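Long-range contact in rhamnosidase B (Bacillus sp., PDB 2OKX), which probably hydrolyses terminal alpha-L-rhamnose from its substrates, as a glycoside hydrolase of family 78: residues A685-H697 with I749-S763. Sequence-based numbering, arbitrary orientation.
Sequences APIDQPNEGIVTH and IDCIHADGRRSDVYS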
ATOM      1  N   ALA A 685      -1.166 -12.695  15.045  1.00 28.10           N
ATOM      2  CA  ALA A 685      -0.664 -13.457  16.180  1.00 28.77           C
ATOM      3  C   ALA A 685      -1.348 -14.821  16.192  1.00 29.25           C
ATOM      4  O   ALA A 685      -2.378 -15.003  15.546  1.00 26.47           O
ATOM      5  CB  ALA A 685      -0.953 -12.711  17.475  1.00 27.46           C
ATOM      6  N   PRO A 686      -0.783 -15.790  16.934  1.00 31.64           N
ATOM      7  CA  PRO A 686      -1.294 -17.161  17.064  1.00 33.26           C
ATOM      8  C   PRO A 686      -2.697 -17.287  17.658  1.00 34.23           C
ATOM      9  O   PRO A 686      -2.977 -18.237  18.388  1.00 34.33           O
ATOM     10  CB  PRO A 686      -0.249 -17.838  17.949  1.00 34.48           C
ATOM     11  CG  PRO A 686       0.996 -17.078  17.655  1.00 34.52           C
ATOM     12  CD  PRO A 686       0.503 -15.657  17.637  1.00 32.98           C
ATOM     13  N   ILE A 687      -3.568 -16.329  17.357  1.00 34.80           N
ATOM     14  CA  ILE A 687      -4.943 -16.362  17.846  1.00 35.60           C
ATOM     15  C   ILE A 687      -5.661 -17.506  17.137  1.00 36.64           C
ATOM     16  O   ILE A 687      -5.453 -17.723  15.943  1.00 35.94           O
ATOM     17  CB  ILE A 687      -5.699 -15.051  17.511  1.00 35.65           C
ATOM     18  CG1 ILE A 687      -5.127 -13.889  18.322  1.00 35.37           C
ATOM     19  CG2 ILE A 687      -7.190 -15.217  17.782  1.00 35.64           C
ATOM     20  CD1 ILE A 687      -5.738 -12.550  17.965  1.00 34.98           C
ATOM     21  N   ASP A 688      -6.498 -18.241  17.862  1.00 36.35           N
ATOM     22  CA  ASP A 688      -7.231 -19.333  17.237  1.00 37.94           C
ATOM     23  C   ASP A 688      -8.434 -18.698  16.548  1.00 37.88           C
ATOM     24  O   ASP A 688      -9.547 -18.680  17.075  1.00 37.94           O
ATOM     25  CB  ASP A 688      -7.666 -20.363  18.287  1.00 38.66           C
ATOM     26  CG  ASP A 688      -8.068 -21.693  17.668  1.00 41.29           C
ATOM     27  OD1 ASP A 688      -7.644 -21.976  16.527  1.00 39.77           O
ATOM     28  OD2 ASP A 688      -8.797 -22.463  18.329  1.00 42.00           O
ATOM     29  N   GLN A 689      -8.181 -18.156  15.361  1.00 36.88           N
ATOM     30  CA  GLN A 689      -9.205 -17.485  14.574  1.00 36.14           C
ATOM     31  C   GLN A 689      -9.317 -18.164  13.211  1.00 37.95           C
ATOM     32  O   GLN A 689      -8.970 -17.586  12.180  1.00 37.48           O
ATOM     33  CB  GLN A 689      -8.833 -16.001  14.421  1.00 34.03           C
ATOM     34  CG  GLN A 689      -7.472 -15.764  13.772  1.00 30.90           C
ATOM     35  CD  GLN A 689      -6.950 -14.345  13.962  1.00 31.94           C
ATOM     36  OE1 GLN A 689      -7.720 -13.383  14.004  1.00 31.02           O
ATOM     37  NE2 GLN A 689      -5.630 -14.209  14.061  1.00 31.79           N
ATOM     38  N   PRO A 690      -9.814 -19.410  13.192  1.00 40.18           N
ATOM     39  CA  PRO A 690      -9.967 -20.171  11.948  1.00 40.68           C
ATOM     40  C   PRO A 690     -11.010 -19.581  11.008  1.00 41.86           C
ATOM     41  O   PRO A 690     -11.944 -18.909  11.442  1.00 41.04           O
ATOM     42  CB  PRO A 690     -10.364 -21.554  12.448  1.00 41.64           C
ATOM     43  CG  PRO A 690     -11.218 -21.222  13.639  1.00 41.07           C
ATOM     44  CD  PRO A 690     -10.398 -20.146  14.329  1.00 40.60           C
ATOM     45  N   ASN A 691     -10.843 -19.831   9.714  1.00 44.08           N
ATOM     46  CA  ASN A 691     -11.793 -19.344   8.723  1.00 47.08           C
ATOM     47  C   ASN A 691     -13.047 -20.192   8.894  1.00 47.72           C
ATOM     48  O   ASN A 691     -14.014 -20.060   8.144  1.00 48.33           O
ATOM     49  CB  ASN A 691     -11.236 -19.536   7.313  1.00 49.59           C
ATOM     50  CG  ASN A 691      -9.903 -18.849   7.114  1.00 52.75           C
ATOM     51  OD1 ASN A 691      -9.803 -17.626   7.185  1.00 55.71           O
ATOM     52  ND2 ASN A 691      -8.864 -19.638   6.863  1.00 55.60           N
ATOM     53  N   GLU A 692     -13.007 -21.056   9.905  1.00 48.54           N
ATOM     54  CA  GLU A 692     -14.084 -21.985  10.224  1.00 50.56           C
ATOM     55  C   GLU A 692     -15.420 -21.415  10.677  1.00 49.13           C
ATOM     56  O   GLU A 692     -16.195 -20.916   9.866  1.00 50.50           O
ATOM     57  CB  GLU A 692     -13.603 -22.988  11.275  1.00 53.09           C
ATOM     58  CG  GLU A 692     -12.495 -23.909  10.794  1.00 57.91           C
ATOM     59  CD  GLU A 692     -12.063 -24.896  11.859  1.00 60.06           C
ATOM     60  OE1 GLU A 692     -11.151 -25.708  11.593  1.00 62.13           O
ATOM     61  OE2 GLU A 692     -12.638 -24.853  12.965  1.00 60.62           O
ATOM     62  N   GLY A 693     -15.692 -21.495  11.976  1.00 47.51           N
ATOM     63  CA  GLY A 693     -16.974 -21.034  12.473  1.00 45.05           C
ATOM     64  C   GLY A 693     -17.104 -19.807  13.350  1.00 42.19           C
ATOM     65  O   GLY A 693     -17.061 -18.679  12.865  1.00 42.72           O
ATOM     66  N   ILE A 694     -17.280 -20.038  14.648  1.00 40.61           N
ATOM     67  CA  ILE A 694     -17.479 -18.968  15.621  1.00 38.43           C
ATOM     68  C   ILE A 694     -16.208 -18.387  16.232  1.00 35.81           C
ATOM     69  O   ILE A 694     -15.630 -18.962  17.154  1.00 35.04           O
ATOM     70  CB  ILE A 694     -18.391 -19.452  16.774  1.00 38.20           C
ATOM     71  CG1 ILE A 694     -19.659 -20.087  16.202  1.00 40.08           C
ATOM     72  CG2 ILE A 694     -18.767 -18.284  17.671  1.00 38.70           C
ATOM     73  CD1 ILE A 694     -20.568 -20.692  17.253  1.00 39.25           C
ATOM     74  N   VAL A 695     -15.784 -17.237  15.717  1.00 33.96           N
ATOM     75  CA  VAL A 695     -14.596 -16.568  16.233  1.00 31.90           C
ATOM     76  C   VAL A 695     -15.074 -15.490  17.205  1.00 30.48           C
ATOM     77  O   VAL A 695     -15.818 -14.582  16.831  1.00 30.11           O
ATOM     78  CB  VAL A 695     -13.775 -15.936  15.092  1.00 32.05           C
ATOM     79  CG1 VAL A 695     -12.517 -15.287  15.651  1.00 30.30           C
ATOM     80  CG2 VAL A 695     -13.410 -17.010  14.069  1.00 31.30           C
ATOM     81  N   THR A 696     -14.639 -15.596  18.454  1.00 29.96           N
ATOM     82  CA  THR A 696     -15.065 -14.673  19.497  1.00 30.77           C
ATOM     83  C   THR A 696     -14.855 -13.183  19.239  1.00 29.63           C
ATOM     84  O   THR A 696     -15.801 -12.404  19.345  1.00 29.11           O
ATOM     85  CB  THR A 696     -14.418 -15.041  20.851  1.00 31.50           C
ATOM     86  OG1 THR A 696     -14.673 -16.423  21.141  1.00 34.74           O
ATOM     87  CG2 THR A 696     -15.010 -14.196  21.977  1.00 32.60           C
ATOM     88  N   HIS A 697     -13.638 -12.773  18.884  1.00 29.75           N
ATOM     89  CA  HIS A 697     -13.405 -11.345  18.672  1.00 28.51           C
ATOM     90  C   HIS A 697     -14.379 -10.649  17.716  1.00 28.49           C
ATOM     91  O   HIS A 697     -14.855  -9.557  18.025  1.00 28.38           O
ATOM     92  CB  HIS A 697     -11.942 -11.066  18.270  1.00 28.25           C
ATOM     93  CG  HIS A 697     -11.507 -11.710  16.990  1.00 27.42           C
ATOM     94  ND1 HIS A 697     -12.134 -11.478  15.784  1.00 27.77           N
ATOM     95  CD2 HIS A 697     -10.466 -12.531  16.719  1.00 27.30           C
ATOM     96  CE1 HIS A 697     -11.497 -12.128  14.827  1.00 27.20           C
ATOM     97  NE2 HIS A 697     -10.481 -12.774  15.367  1.00 27.52           N
ATOM     98  N   ILE A 749     -12.936 -17.745  25.337  1.00 38.44           N
ATOM     99  CA  ILE A 749     -12.167 -18.613  24.455  1.00 36.83           C
ATOM    100  C   ILE A 749     -12.049 -17.939  23.091  1.00 34.89           C
ATOM    101  O   ILE A 749     -12.932 -17.181  22.691  1.00 33.25           O
ATOM    102  CB  ILE A 749     -12.854 -19.984  24.279  1.00 36.75           C
ATOM    103  CG1 ILE A 749     -14.213 -19.808  23.600  1.00 37.82           C
ATOM    104  CG2 ILE A 749     -13.024 -20.654  25.636  1.00 38.44           C
ATOM    105  CD1 ILE A 749     -14.926 -21.117  23.296  1.00 39.08           C
ATOM    106  N   ASP A 750     -10.961 -18.212  22.380  1.00 34.42           N
ATOM    107  CA  ASP A 750     -10.757 -17.611  21.070  1.00 33.45           C
ATOM    108  C   ASP A 750     -11.848 -17.953  20.068  1.00 33.96           C
ATOM    109  O   ASP A 750     -12.256 -17.097  19.280  1.00 32.32           O
ATOM    110  CB  ASP A 750      -9.397 -18.016  20.499  1.00 33.61           C
ATOM    111  CG  ASP A 750      -8.303 -17.028  20.847  1.00 34.23           C
ATOM    112  OD1 ASP A 750      -8.591 -16.044  21.566  1.00 32.75           O
ATOM    113  OD2 ASP A 750      -7.155 -17.231  20.399  1.00 36.42           O
ATOM    114  N   CYS A 751     -12.329 -19.193  20.094  1.00 33.95           N
ATOM    115  CA  CYS A 751     -13.363 -19.587  19.147  1.00 35.79           C
ATOM    116  C   CYS A 751     -13.962 -20.963  19.397  1.00 36.29           C
ATOM    117  O   CYS A 751     -13.604 -21.668  20.343  1.00 36.40           O
ATOM    118  CB  CYS A 751     -12.787 -19.589  17.732  1.00 35.35           C
ATOM    119  SG  CYS A 751     -11.647 -20.977  17.438  1.00 37.48           S
ATOM    120  N   ILE A 752     -14.890 -21.315  18.515  1.00 37.62           N
ATOM    121  CA  ILE A 752     -15.557 -22.607  18.505  1.00 39.49           C
ATOM    122  C   ILE A 752     -15.388 -23.052  17.058  1.00 39.80           C
ATOM    123  O   ILE A 752     -15.919 -22.423  16.139  1.00 39.52           O
ATOM    124  CB  ILE A 752     -17.065 -22.505  18.824  1.00 38.72           C
ATOM    125  CG1 ILE A 752     -17.269 -22.109  20.287  1.00 39.21           C
ATOM    126  CG2 ILE A 752     -17.745 -23.844  18.545  1.00 39.73           C
ATOM    127  CD1 ILE A 752     -18.729 -22.033  20.703  1.00 38.74           C
ATOM    128  N   HIS A 753     -14.629 -24.121  16.860  1.00 40.94           N
ATOM    129  CA  HIS A 753     -14.365 -24.637  15.527  1.00 42.63           C
ATOM    130  C   HIS A 753     -15.609 -25.159  14.816  1.00 43.62           C
ATOM    131  O   HIS A 753     -16.666 -25.320  15.423  1.00 44.21           O
ATOM    132  CB  HIS A 753     -13.298 -25.725  15.615  1.00 41.94           C
ATOM    133  CG  HIS A 753     -11.959 -25.208  16.038  1.00 43.34           C
ATOM    134  ND1 HIS A 753     -11.086 -24.597  15.164  1.00 42.39           N
ATOM    135  CD2 HIS A 753     -11.363 -25.169  17.254  1.00 42.57           C
ATOM    136  CE1 HIS A 753     -10.010 -24.205  15.821  1.00 42.68           C
ATOM    137  NE2 HIS A 753     -10.153 -24.538  17.092  1.00 43.20           N
ATOM    138  N   ALA A 754     -15.468 -25.411  13.519  1.00 44.58           N
ATOM    139  CA  ALA A 754     -16.564 -25.902  12.700  1.00 45.97           C
ATOM    140  C   ALA A 754     -17.171 -27.194  13.242  1.00 46.68           C
ATOM    141  O   ALA A 754     -18.387 -27.370  13.213  1.00 47.60           O
ATOM    142  CB  ALA A 754     -16.085 -26.108  11.267  1.00 45.98           C
ATOM    143  N   ASP A 755     -16.325 -28.094  13.734  1.00 47.40           N
ATOM    144  CA  ASP A 755     -16.800 -29.366  14.270  1.00 48.14           C
ATOM    145  C   ASP A 755     -17.351 -29.221  15.682  1.00 48.45           C
ATOM    146  O   ASP A 755     -17.624 -30.215  16.356  1.00 48.91           O
ATOM    147  CB  ASP A 755     -15.675 -30.408  14.255  1.00 48.54           C
ATOM    148  CG  ASP A 755     -14.462 -29.977  15.057  1.00 49.82           C
ATOM    149  OD1 ASP A 755     -13.505 -30.775  15.159  1.00 49.51           O
ATOM    150  OD2 ASP A 755     -14.463 -28.843  15.582  1.00 49.25           O
ATOM    151  N   GLY A 756     -17.513 -27.978  16.126  1.00 47.98           N
ATOM    152  CA  GLY A 756     -18.043 -27.728  17.454  1.00 46.15           C
ATOM    153  C   GLY A 756     -16.995 -27.765  18.547  1.00 46.10           C
ATOM    154  O   GLY A 756     -17.304 -27.526  19.713  1.00 45.73           O
ATOM    155  N   ARG A 757     -15.753 -28.062  18.179  1.00 45.85           N
ATOM    156  CA  ARG A 757     -14.680 -28.120  19.161  1.00 46.51           C
ATOM    157  C   ARG A 757     -14.346 -26.734  19.707  1.00 46.31           C
ATOM    158  O   ARG A 757     -13.917 -25.846  18.968  1.00 45.66           O
ATOM    159  CB  ARG A 757     -13.424 -28.748  18.546  1.00 47.78           C
ATOM    160  CG  ARG A 757     -12.265 -28.874  19.523  1.00 50.14           C
ATOM    161  CD  ARG A 757     -11.109 -29.667  18.926  1.00 53.43           C
ATOM    162  NE  ARG A 757     -10.482 -28.984  17.797  1.00 55.26           N
ATOM    163  CZ  ARG A 757      -9.790 -27.853  17.898  1.00 56.29           C
ATOM    164  NH1 ARG A 757      -9.633 -27.271  19.079  1.00 56.31           N
ATOM    165  NH2 ARG A 757      -9.252 -27.305  16.815  1.00 55.59           N
ATOM    166  N   ARG A 758     -14.559 -26.554  21.006  1.00 45.49           N
ATOM    167  CA  ARG A 758     -14.269 -25.286  21.661  1.00 44.45           C
ATOM    168  C   ARG A 758     -12.757 -25.125  21.723  1.00 44.46           C
ATOM    169  O   ARG A 758     -12.039 -26.063  22.074  1.00 44.35           O
ATOM    170  CB  ARG A 758     -14.849 -25.275  23.077  1.00 44.19           C
ATOM    171  CG  ARG A 758     -16.363 -25.414  23.132  1.00 41.91           C
ATOM    172  CD  ARG A 758     -16.829 -25.734  24.546  1.00 43.52           C
ATOM    173  NE  ARG A 758     -16.561 -24.653  25.493  1.00 43.50           N
ATOM    174  CZ  ARG A 758     -17.230 -23.505  25.530  1.00 42.70           C
ATOM    175  NH1 ARG A 758     -18.216 -23.277  24.672  1.00 42.46           N
ATOM    176  NH2 ARG A 758     -16.915 -22.582  26.431  1.00 43.99           N
ATOM    177  N   SER A 759     -12.276 -23.937  21.375  1.00 42.78           N
ATOM    178  CA  SER A 759     -10.846 -23.664  21.393  1.00 41.10           C
ATOM    179  C   SER A 759     -10.287 -23.703  22.807  1.00 40.61           C
ATOM    180  O   SER A 759     -10.977 -23.369  23.766  1.00 40.25           O
ATOM    181  CB  SER A 759     -10.560 -22.291  20.777  1.00 39.75           C
ATOM    182  OG  SER A 759      -9.190 -21.956  20.913  1.00 37.24           O
ATOM    183  N   ASP A 760      -9.031 -24.114  22.926  1.00 41.96           N
ATOM    184  CA  ASP A 760      -8.366 -24.176  24.219  1.00 43.77           C
ATOM    185  C   ASP A 760      -7.281 -23.103  24.223  1.00 43.66           C
ATOM    186  O   ASP A 760      -6.425 -23.056  25.112  1.00 43.16           O
ATOM    187  CB  ASP A 760      -7.744 -25.556  24.431  1.00 47.29           C
ATOM    188  CG  ASP A 760      -6.615 -25.839  23.465  1.00 50.70           C
ATOM    189  OD1 ASP A 760      -6.821 -25.683  22.241  1.00 52.69           O
ATOM    190  OD2 ASP A 760      -5.521 -26.223  23.931  1.00 53.92           O
ATOM    191  N   VAL A 761      -7.329 -22.243  23.210  1.00 42.28           N
ATOM    192  CA  VAL A 761      -6.369 -21.159  23.067  1.00 41.34           C
ATOM    193  C   VAL A 761      -6.935 -19.868  23.657  1.00 39.60           C
ATOM    194  O   VAL A 761      -8.067 -19.484  23.365  1.00 39.71           O
ATOM    195  CB  VAL A 761      -6.013 -20.930  21.573  1.00 41.51           C
ATOM    196  CG1 VAL A 761      -5.055 -19.754  21.431  1.00 39.78           C
ATOM    197  CG2 VAL A 761      -5.388 -22.192  20.993  1.00 41.27           C
ATOM    198  N   TYR A 762      -6.142 -19.210  24.495  1.00 39.45           N
ATOM    199  CA  TYR A 762      -6.550 -17.960  25.127  1.00 38.53           C
ATOM    200  C   TYR A 762      -5.587 -16.841  24.749  1.00 37.17           C
ATOM    201  O   TYR A 762      -4.367 -16.999  24.834  1.00 36.74           O
ATOM    202  CB  TYR A 762      -6.589 -18.136  26.643  1.00 39.59           C
ATOM    203  CG  TYR A 762      -7.636 -19.128  27.086  1.00 41.71           C
ATOM    204  CD1 TYR A 762      -8.974 -18.753  27.203  1.00 41.84           C
ATOM    205  CD2 TYR A 762      -7.300 -20.459  27.335  1.00 42.72           C
ATOM    206  CE1 TYR A 762      -9.954 -19.677  27.556  1.00 43.26           C
ATOM    207  CE2 TYR A 762      -8.273 -21.395  27.687  1.00 44.31           C
ATOM    208  CZ  TYR A 762      -9.596 -20.997  27.794  1.00 44.40           C
ATOM    209  OH  TYR A 762     -10.563 -21.918  28.131  1.00 45.59           O
ATOM    210  N   SER A 763      -6.142 -15.708  24.333  1.00 35.40           N
ATOM    211  CA  SER A 763      -5.321 -14.576  23.920  1.00 33.36           C
ATOM    212  C   SER A 763      -5.711 -13.277  24.607  1.00 32.05           C
ATOM    213  O   SER A 763      -6.848 -13.102  25.042  1.00 32.03           O
ATOM    214  CB  SER A 763      -5.432 -14.389  22.407  1.00 32.40           C
ATOM    215  OG  SER A 763      -6.765 -14.066  22.047  1.00 32.18           O
TER
HETATM  216  O   HOH W   1     -11.397 -14.419  19.142  1.00 28.05           O
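D688 and D750 each grip the other segment. In D688, CG stands opposite the residue's own backbone N (chi1 -163°), which carries the carboxylate in among S759, H753 and C751. Its CB packs on V761 CB at 3.7 Å and also meets CB of D750. Its OD2 takes a hydrogen bond from S759 OG at 2.7 Å, through the anti lone pair. The same OD2 receives a weak, bent bond from H753 NE2 (2.8 Å, 124° at the hydrogen). OD1 rests near H753 CE1. The carboxylate and the imidazole planes are 49° apart. C751 SG lies above one face of that ring, toward its rim, and touches P690 CD at 3.5 Å. H753 CG lies over a face of the R757 guanidinium, toward its rim.

The carboxylate of D750 holds the backbone of D688. Its OD2 accepts the D688 backbone N at 2.8 Å, and I687 CG2 lies against the same oxygen. Its OD1 is held by S763 OG, with T766 as a further partner. With an alanine here, the D688 N-H would probably lose its acceptor and S763 OG one of its mates.

Further along, I694 and I752 exchange two backbone hydrogen bonds, and their side chains lie side by side, CB to CB at 3.9 Å. T696 N bonds D750 O at 2.9 Å, and one water joins D750 O to H697 N. V695 is the N-cap of helix 696-715. The result is a short antiparallel pairing of 694-695 with 751-752, the end of strand 747-752, tying loops at one end of the alpha barrel in the six-hairpin glycosidase domain.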